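Local atomic coordinates of superoxide dismutase 1 (Perkinsus marinus, PDB entry 2CW2), a protein that probably protects the cell from superoxide as an iron-dependent dismutase, turning the radical into hydrogen peroxide and molecular oxygen. Residues A[30-34]-A[69-73]; A[84-88]-A[99-103]. One frame throughout, in Å; residues are numbered along the deposited sequence.

Interaction 1: A[30-34]-A[69-73]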
loop_
_atom_site.group_PDB
_atom_site.type_symbol
_atom_site.label_atom_id
_atom_site.label_comp_id
_atom_site.label_asym_id
_atom_site.label_seq_id
_atom_site.Cartn_x
_atom_site.Cartn_y
_atom_site.Cartn_z
ATOM N N THR A 30 -18.889 -22.288 6.333
ATOM C CA THR A 30 -17.586 -21.907 5.791
ATOM C C THR A 30 -16.537 -21.861 6.893
ATOM O O THR A 30 -16.850 -21.621 8.066
ATOM C CB THR A 30 -17.640 -20.580 5.027
ATOM O OG1 THR A 30 -17.986 -19.517 5.926
ATOM C CG2 THR A 30 -18.775 -20.598 3.994
ATOM N N GLY A 31 -15.294 -22.106 6.505
ATOM C CA GLY A 31 -14.231 -22.334 7.451
ATOM C C GLY A 31 -13.091 -22.930 6.657
ATOM O O GLY A 31 -13.139 -22.955 5.427
ATOM N N PRO A 32 -12.081 -23.432 7.345
ATOM C CA PRO A 32 -12.061 -23.501 8.809
ATOM C C PRO A 32 -11.684 -22.209 9.545
ATOM O O PRO A 32 -11.978 -22.110 10.737
ATOM C CB PRO A 32 -10.977 -24.547 9.067
ATOM C CG PRO A 32 -10.023 -24.326 7.961
ATOM C CD PRO A 32 -10.867 -24.013 6.752
ATOM N N PHE A 33 -11.022 -21.262 8.887
ATOM C CA PHE A 33 -10.632 -20.035 9.559
ATOM C C PHE A 33 -11.833 -19.106 9.609
ATOM O O PHE A 33 -12.697 -19.152 8.725
ATOM C CB PHE A 33 -9.441 -19.364 8.839
ATOM C CG PHE A 33 -8.211 -20.188 8.835
ATOM C CD1 PHE A 33 -7.371 -20.214 9.943
ATOM C CD2 PHE A 33 -7.900 -20.970 7.738
ATOM C CE1 PHE A 33 -6.226 -20.994 9.948
ATOM C CE2 PHE A 33 -6.753 -21.763 7.735
ATOM C CZ PHE A 33 -5.910 -21.769 8.843
ATOM N N GLN A 34 -11.919 -18.301 10.661
ATOM C CA GLN A 34 -13.007 -17.346 10.776
ATOM C C GLN A 34 -12.482 -15.952 11.027
ATOM O O GLN A 34 -11.366 -15.757 11.511
ATOM C CB GLN A 34 -13.990 -17.725 11.893
ATOM C CG GLN A 34 -14.495 -19.156 11.855
ATOM C CD GLN A 34 -15.440 -19.453 10.695
ATOM O OE1 GLN A 34 -16.182 -18.578 10.232
ATOM N NE2 GLN A 34 -15.433 -20.708 10.238
ATOM N N LEU A 69 -7.954 -17.208 2.282
ATOM C CA LEU A 69 -7.206 -18.216 3.044
ATOM C C LEU A 69 -7.979 -19.538 3.083
ATOM O O LEU A 69 -7.405 -20.627 2.906
ATOM C CB LEU A 69 -6.935 -17.733 4.471
ATOM C CG LEU A 69 -6.094 -18.667 5.345
ATOM C CD1 LEU A 69 -4.778 -18.951 4.637
ATOM C CD2 LEU A 69 -5.849 -18.096 6.754
ATOM N N ASN A 70 -9.282 -19.437 3.321
ATOM C CA ASN A 70 -10.131 -20.624 3.340
ATOM C C ASN A 70 -10.159 -21.361 1.990
ATOM O O ASN A 70 -10.165 -22.612 1.931
ATOM C CB ASN A 70 -11.540 -20.245 3.819
ATOM C CG ASN A 70 -11.637 -20.228 5.330
ATOM O OD1 ASN A 70 -10.840 -20.881 6.011
ATOM N ND2 ASN A 70 -12.622 -19.500 5.866
ATOM N N SER A 71 -10.140 -20.580 0.915
ATOM C CA SER A 71 -10.086 -21.127 -0.430
ATOM C C SER A 71 -8.819 -21.960 -0.609
ATOM O O SER A 71 -8.856 -23.044 -1.190
ATOM C CB SER A 71 -10.180 -20.003 -1.474
ATOM O OG SER A 71 -10.351 -20.528 -2.785
ATOM N N ILE A 72 -7.701 -21.451 -0.093
ATOM C CA ILE A 72 -6.448 -22.185 -0.142
ATOM C C ILE A 72 -6.482 -23.384 0.792
ATOM O O ILE A 72 -6.026 -24.475 0.420
ATOM C CB ILE A 72 -5.267 -21.258 0.185
ATOM C CG1 ILE A 72 -5.078 -20.252 -0.948
ATOM C CG2 ILE A 72 -3.971 -22.058 0.416
ATOM C CD1 ILE A 72 -4.296 -19.079 -0.535
ATOM N N ALA A 73 -7.038 -23.195 1.987
ATOM C CA ALA A 73 -7.134 -24.281 2.972
ATOM C C ALA A 73 -7.913 -25.468 2.411
ATOM O O ALA A 73 -7.594 -26.624 2.710
ATOM C CB ALA A 73 -7.788 -23.783 4.271
HETATM O O HOH W 1 -11.765 -24.396 3.368
#
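Asn70, on the last turns of helix 51-73, reaches into the incoming N-terminal loop and grips the backbone of Phe33 at two points. The loop supplies one donor and one acceptor from the same residue: Phe33 N gives its hydrogen to Asn70 OD1 at 2.9 Å, in the plane of the Asn70 carbonyl and on a lone pair of OD1, while Asn70 ND2 returns a nearly straight bond (169°) to Phe33 O, also 2.9 Å. That second donor approaches well tilted from the plane of the Phe33 carbonyl, although the oxygen stays close to the plane of the Asn70 amide. Together the bonds fix which end of the amide is oxygen and which is nitrogen. Beside this grip the Phe33 ring lies with Leu69 CD2 over one face, a CH-pi contact 3.8 Å from the ring centroid, and with Asn70 OD1 and Ala73 CB at its edge. With chi1 at -177° and chi2 at 56°, Leu69 sends CD2 over the ring. Pro32 CD packs against Ala73 CB at 4.0 Å. One step outward, a water donates to both Gly31 O and Asn70 O, bridging the loop to the helix backbone. Within the loop Gln34 NE2 bonds to Thr30 O at 2.7 Å, and the peptide before Pro32 is cis; both probably constrain its path. Beyond the pair, Ala73 packs on Ala80 of helix 77-81. The arrangement is an asparagine side chain pairing with both backbone polar groups of one loop residue, here fastening the N-terminal loop to the first long helix of the alpha-hairpin domain of iron/manganese superoxide dismutases.

Interaction 2: A[84-88]-A[99-103]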
loop_
_atom_site.group_PDB
_atom_site.type_symbol
_atom_site.label_atom_id
_atom_site.label_comp_id
_atom_site.label_asym_id
_atom_site.label_seq_id
_atom_site.Cartn_x
_atom_site.Cartn_y
_atom_site.Cartn_z
ATOM N N LEU A 84 -2.743 -19.727 12.391
ATOM C CA LEU A 84 -2.273 -18.527 11.704
ATOM C C LEU A 84 -0.805 -18.285 12.022
ATOM O O LEU A 84 -0.010 -18.002 11.133
ATOM C CB LEU A 84 -3.073 -17.344 12.208
ATOM C CG LEU A 84 -4.201 -16.738 11.373
ATOM C CD1 LEU A 84 -4.813 -17.604 10.266
ATOM C CD2 LEU A 84 -5.245 -16.065 12.273
ATOM N N GLU A 85 -0.462 -18.389 13.305
ATOM C CA GLU A 85 0.905 -18.181 13.783
ATOM C C GLU A 85 1.892 -19.155 13.156
ATOM O O GLU A 85 3.030 -18.791 12.865
ATOM C CB GLU A 85 0.955 -18.346 15.306
ATOM C CG GLU A 85 0.551 -17.105 16.084
ATOM C CD GLU A 85 -0.751 -17.294 16.823
ATOM O OE1 GLU A 85 -1.597 -18.076 16.328
ATOM O OE2 GLU A 85 -0.926 -16.677 17.898
ATOM N N GLN A 86 1.473 -20.404 12.960
ATOM C CA GLN A 86 2.376 -21.371 12.318
ATOM C C GLN A 86 2.584 -21.035 10.844
ATOM O O GLN A 86 3.674 -21.242 10.292
ATOM C CB GLN A 86 1.859 -22.805 12.483
ATOM C CG GLN A 86 2.010 -23.327 13.901
ATOM C CD GLN A 86 1.238 -24.598 14.148
ATOM O OE1 GLN A 86 0.146 -24.785 13.606
ATOM N NE2 GLN A 86 1.803 -25.492 14.977
ATOM N N ILE A 87 1.537 -20.537 10.193
ATOM C CA ILE A 87 1.673 -20.135 8.797
ATOM C C ILE A 87 2.573 -18.890 8.695
ATOM O O ILE A 87 3.398 -18.746 7.771
ATOM C CB ILE A 87 0.278 -19.863 8.160
ATOM C CG1 ILE A 87 -0.618 -21.117 8.241
ATOM C CG2 ILE A 87 0.434 -19.353 6.743
ATOM C CD1 ILE A 87 -2.097 -20.877 7.826
ATOM N N ILE A 88 2.404 -17.980 9.636
ATOM C CA ILE A 88 3.265 -16.814 9.698
ATOM C C ILE A 88 4.732 -17.242 9.819
ATOM O O ILE A 88 5.619 -16.665 9.189
ATOM C CB ILE A 88 2.815 -15.889 10.861
ATOM C CG1 ILE A 88 1.487 -15.203 10.486
ATOM C CG2 ILE A 88 3.872 -14.851 11.130
ATOM C CD1 ILE A 88 0.687 -14.613 11.675
ATOM N N ALA A 99 -2.536 -15.298 5.797
ATOM C CA ALA A 99 -2.600 -15.640 7.218
ATOM C C ALA A 99 -2.097 -14.489 8.090
ATOM O O ALA A 99 -2.706 -14.145 9.130
ATOM C CB ALA A 99 -1.798 -16.897 7.484
ATOM N N ALA A 100 -0.984 -13.893 7.667
ATOM C CA ALA A 100 -0.405 -12.739 8.348
ATOM C C ALA A 100 -1.418 -11.598 8.426
ATOM O O ALA A 100 -1.672 -11.054 9.510
ATOM C CB ALA A 100 0.888 -12.281 7.642
ATOM N N GLN A 101 -2.044 -11.276 7.295
ATOM C CA GLN A 101 -3.014 -10.185 7.269
ATOM C C GLN A 101 -4.235 -10.485 8.131
ATOM O O GLN A 101 -4.762 -9.589 8.777
ATOM C CB GLN A 101 -3.423 -9.840 5.838
ATOM C CG GLN A 101 -2.355 -9.074 5.081
ATOM C CD GLN A 101 -2.150 -7.669 5.639
ATOM O OE1 GLN A 101 -1.449 -7.505 6.614
ATOM N NE2 GLN A 101 -2.744 -6.666 4.996
ATOM N N VAL A 102 -4.672 -11.746 8.180
ATOM C CA VAL A 102 -5.813 -12.078 9.018
ATOM C C VAL A 102 -5.434 -11.810 10.483
ATOM O O VAL A 102 -6.175 -11.150 11.208
ATOM C CB VAL A 102 -6.259 -13.551 8.846
ATOM C CG1 VAL A 102 -7.208 -13.991 10.002
ATOM C CG2 VAL A 102 -6.934 -13.767 7.515
ATOM N N TYR A 103 -4.283 -12.324 10.915
ATOM C CA TYR A 103 -3.794 -12.067 12.283
ATOM C C TYR A 103 -3.593 -10.566 12.557
ATOM O O TYR A 103 -3.998 -10.043 13.609
ATOM C CB TYR A 103 -2.467 -12.798 12.530
ATOM C CG TYR A 103 -1.928 -12.631 13.934
ATOM C CD1 TYR A 103 -2.038 -13.667 14.863
ATOM C CD2 TYR A 103 -1.309 -11.445 14.333
ATOM C CE1 TYR A 103 -1.568 -13.523 16.164
ATOM C CE2 TYR A 103 -0.831 -11.281 15.633
ATOM C CZ TYR A 103 -0.966 -12.338 16.540
ATOM O OH TYR A 103 -0.501 -12.202 17.826
HETATM O O HOH W 2 -0.296 -14.449 19.224
#
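The Tyr103 ring meets Glu85 at its edge, where OE2 comes within 3.7 Å of Tyr103 CE1, with carboxylate and ring planes 61° apart. Water 2 also sits at the ring edge, in the ring plane; it donates to Glu85 OE2 and is hydrogen-bonded to Tyr103 OH, each at 2.7 Å. Ile88 CD1 comes to the ring obliquely and rests against Tyr103 CB. The two helices belong to the alpha-hairpin domain of the iron/manganese superoxide dismutase fold: the short helix 84-90 packs across the long helix 93-110, which carries the iron ligand His105. Their local axes approach to 8.9 Å and run 132° apart, so the contact is steeply inclined rather than straight antiparallel. Ala99 and Ala100 face Leu84, Ile87 and Ile88. Ile88 CG1 lies over the backbone of Ala100, 3.8 Å from its CA, and Leu84 CG sits 3.7 Å from Ala99 O. At the inner side Leu84 CD2 meets Val102 CG1, the two side chains crossing at about a right angle. Val102 goes on to pack against Tyr65 and Val66 of helix 51-73. No direct hydrogen bond joins the two segments; the polar link is the water between Glu85 and Tyr103. Further out, Ile88 O accepts a bond from Arg177 NH1, and Gln101 packs on Phe150 of the second subunit. The tightest point is between methyls: Ile87 CG2 presses on Ala99 CB at 3.4 Å, closer than usual van der Waals contact.

Overall arrangement
Interaction 1 is partly buried at the periphery, where a loop meets the end of helix 51-73; interaction 2 is a buried helix-helix contact nearer the chain centre. Their chemistry follows: the loop is held by a side chain bonding to its backbone together with the packing of one aromatic ring, whereas helices 84-90 and 93-110 meet through aliphatic side chains with one water link between Glu85 and Tyr103. The two share no segment, yet they touch directly. Leu84 CD1 lies 3.7 Å from both Phe33 CD1 and Leu69 CD2, and Leu69 CD2 is 4.1 Å from Ala99 CA, making one continuous apolar layer from the N-terminal loop to helix 93-110.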